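Local coordinates for oxysterol-binding protein homolog 1 (PDB 5H28), which carries sterols and other lipids between membranes and, through its ankyrin-repeat domain, is targeted to the nucleus-vacuole junction by binding NVJ1, at residues N129-I132 and A133-M136. Numbering follows the deposited sequence.
Sequences NLNI and AQMM
Ile-132 meets Met-135 and Met-136 on the buried side of the first turns of helix 130-156. The two methionines are shaped differently. Met-135 bends at both chi2 and chi3, which folds its methyl back so that CE lies 4.1 Å from CG2 of Ile-132, the two side chains running side by side in the same direction. Met-136 has CG beside its own backbone N (chi1 -65°), 3.3 Å from Ile-132 O, and from there sets SD 4.3 Å from CG2 of Ile-132. Val-102 touches both methionines, and helix 99-106 adds Ala-103 against Met-135 and Leu-106 against Met-136; Cys-127 and Ser-97 close in on Ile-132. Ile-132 and Met-136 are thus buried, whereas Leu-130, Asn-131 and Gln-134 face solvent. At the border, CD2 of Leu-130 lies 4.2 Å from CB of Ala-133, which also touches Cys-127. Gln-134, bent at chi2, turns back so that NE2 donates a weak hydrogen bond of 3.5 Å to Asn-131 O, which also accepts from Met-135 N. The side-chain amides of Asn-131 and Gln-134 have almost parallel planes, yet Asn-131 OD1 and Gln-134 NE2 stay 4.0 Å apart. At the helix start, Asn-129 OD1 receives Asn-131 N at 2.8 Å, in the carbonyl plane, and more weakly Ile-132 N. The regular backbone pattern begins with Ala-133 N donating to Asn-129 O at 3.2 Å. The whole is an asparagine N-cap leading into amphipathic first two turns of helix 130-156, whose apolar side packs on helix 99-106 in this ankyrin-repeat domain.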
ATOM      1  N   ASN A 129     -13.210  -9.047  18.879  1.00 10.31           N
ATOM      2  CA  ASN A 129     -13.311  -7.898  19.777  1.00 10.09           C
ATOM      3  C   ASN A 129     -13.556  -6.672  18.896  1.00  9.43           C
ATOM      4  O   ASN A 129     -12.635  -6.173  18.245  1.00  9.33           O
ATOM      5  CB  ASN A 129     -11.999  -7.729  20.551  1.00  9.20           C
ATOM      6  CG  ASN A 129     -12.059  -6.607  21.565  1.00  9.79           C
ATOM      7  OD1 ASN A 129     -12.757  -5.619  21.359  1.00 10.77           O
ATOM      8  ND2 ASN A 129     -11.314  -6.745  22.657  1.00  8.65           N
ATOM      9  N   LEU A 130     -14.791  -6.181  18.878  1.00  9.47           N
ATOM     10  CA  LEU A 130     -15.123  -5.036  18.036  1.00  9.07           C
ATOM     11  C   LEU A 130     -14.497  -3.715  18.471  1.00  9.61           C
ATOM     12  O   LEU A 130     -14.505  -2.746  17.709  1.00  9.52           O
ATOM     13  CB  LEU A 130     -16.642  -4.896  17.906  1.00 10.86           C
ATOM     14  CG  LEU A 130     -17.318  -6.103  17.248  1.00 13.00           C
ATOM     15  CD1 LEU A 130     -18.806  -5.831  17.113  1.00 15.93           C
ATOM     16  CD2 LEU A 130     -16.698  -6.377  15.878  1.00 16.28           C
ATOM     17  N   ASN A 131     -13.955  -3.668  19.685  1.00  8.68           N
ATOM     18  CA  ASN A 131     -13.286  -2.458  20.148  1.00 10.02           C
ATOM     19  C   ASN A 131     -11.970  -2.374  19.369  1.00  8.62           C
ATOM     20  O   ASN A 131     -11.528  -1.289  18.984  1.00  8.96           O
ATOM     21  CB  ASN A 131     -13.017  -2.526  21.656  1.00 12.43           C
ATOM     22  CG  ASN A 131     -12.217  -1.338  22.160  1.00 15.51           C
ATOM     23  OD1 ASN A 131     -12.521  -0.190  21.836  1.00 18.02           O
ATOM     24  ND2 ASN A 131     -11.195  -1.608  22.966  1.00 17.17           N
ATOM     25  N   ILE A 132     -11.340  -3.520  19.138  1.00  7.57           N
ATOM     26  CA  ILE A 132     -10.102  -3.536  18.373  1.00  6.23           C
ATOM     27  C   ILE A 132     -10.452  -3.195  16.922  1.00  6.48           C
ATOM     28  O   ILE A 132      -9.736  -2.439  16.265  1.00  5.98           O
ATOM     29  CB  ILE A 132      -9.406  -4.922  18.448  1.00  6.98           C
ATOM     30  CG1 ILE A 132      -8.912  -5.170  19.876  1.00  7.86           C
ATOM     31  CG2 ILE A 132      -8.232  -4.977  17.465  1.00  8.06           C
ATOM     32  CD1 ILE A 132      -8.253  -6.528  20.089  1.00  9.72           C
ATOM     33  N   ALA A 133     -11.566  -3.734  16.432  1.00  5.88           N
ATOM     34  CA  ALA A 133     -11.991  -3.455  15.061  1.00  6.22           C
ATOM     35  C   ALA A 133     -12.232  -1.955  14.878  1.00  6.96           C
ATOM     36  O   ALA A 133     -11.853  -1.377  13.859  1.00  7.08           O
ATOM     37  CB  ALA A 133     -13.261  -4.238  14.725  1.00  5.91           C
ATOM     38  N   GLN A 134     -12.867  -1.326  15.863  1.00  7.93           N
ATOM     39  CA  GLN A 134     -13.138   0.103  15.785  1.00  8.73           C
ATOM     40  C   GLN A 134     -11.838   0.897  15.698  1.00  8.65           C
ATOM     41  O   GLN A 134     -11.726   1.840  14.912  1.00  9.45           O
ATOM     42  CB  GLN A 134     -13.964   0.547  16.999  1.00 11.59           C
ATOM     43  CG  GLN A 134     -14.223   2.039  17.061  1.00 18.39           C
ATOM     44  CD  GLN A 134     -13.148   2.789  17.818  1.00 19.18           C
ATOM     45  OE1 GLN A 134     -13.061   4.013  17.743  1.00 24.31           O
ATOM     46  NE2 GLN A 134     -12.327   2.058  18.568  1.00 24.20           N
ATOM     47  N   MET A 135     -10.853   0.503  16.497  1.00  7.87           N
ATOM     48  CA  MET A 135      -9.557   1.169  16.498  1.00  6.67           C
ATOM     49  C   MET A 135      -8.893   1.032  15.128  1.00  8.47           C
ATOM     50  O   MET A 135      -8.273   1.974  14.629  1.00  8.01           O
ATOM     51  CB  MET A 135      -8.675   0.571  17.599  1.00  8.17           C
ATOM     52  CG  MET A 135      -7.236   1.059  17.610  1.00 10.37           C
ATOM     53  SD  MET A 135      -6.144   0.011  16.632  1.00 14.70           S
ATOM     54  CE  MET A 135      -6.062  -1.447  17.662  1.00 11.64           C
ATOM     55  N   MET A 136      -9.031  -0.136  14.511  1.00  7.52           N
ATOM     56  CA  MET A 136      -8.441  -0.359  13.195  1.00  6.71           C
ATOM     57  C   MET A 136      -9.130   0.507  12.151  1.00  7.86           C
ATOM     58  O   MET A 136      -8.485   1.033  11.242  1.00  7.84           O
ATOM     59  CB  MET A 136      -8.555  -1.833  12.806  1.00  5.39           C
ATOM     60  CG  MET A 136      -7.741  -2.758  13.704  1.00  4.29           C
ATOM     61  SD  MET A 136      -7.893  -4.490  13.206  1.00  6.59           S
ATOM     62  CE  MET A 136      -6.847  -4.523  11.756  1.00  7.64           C
TER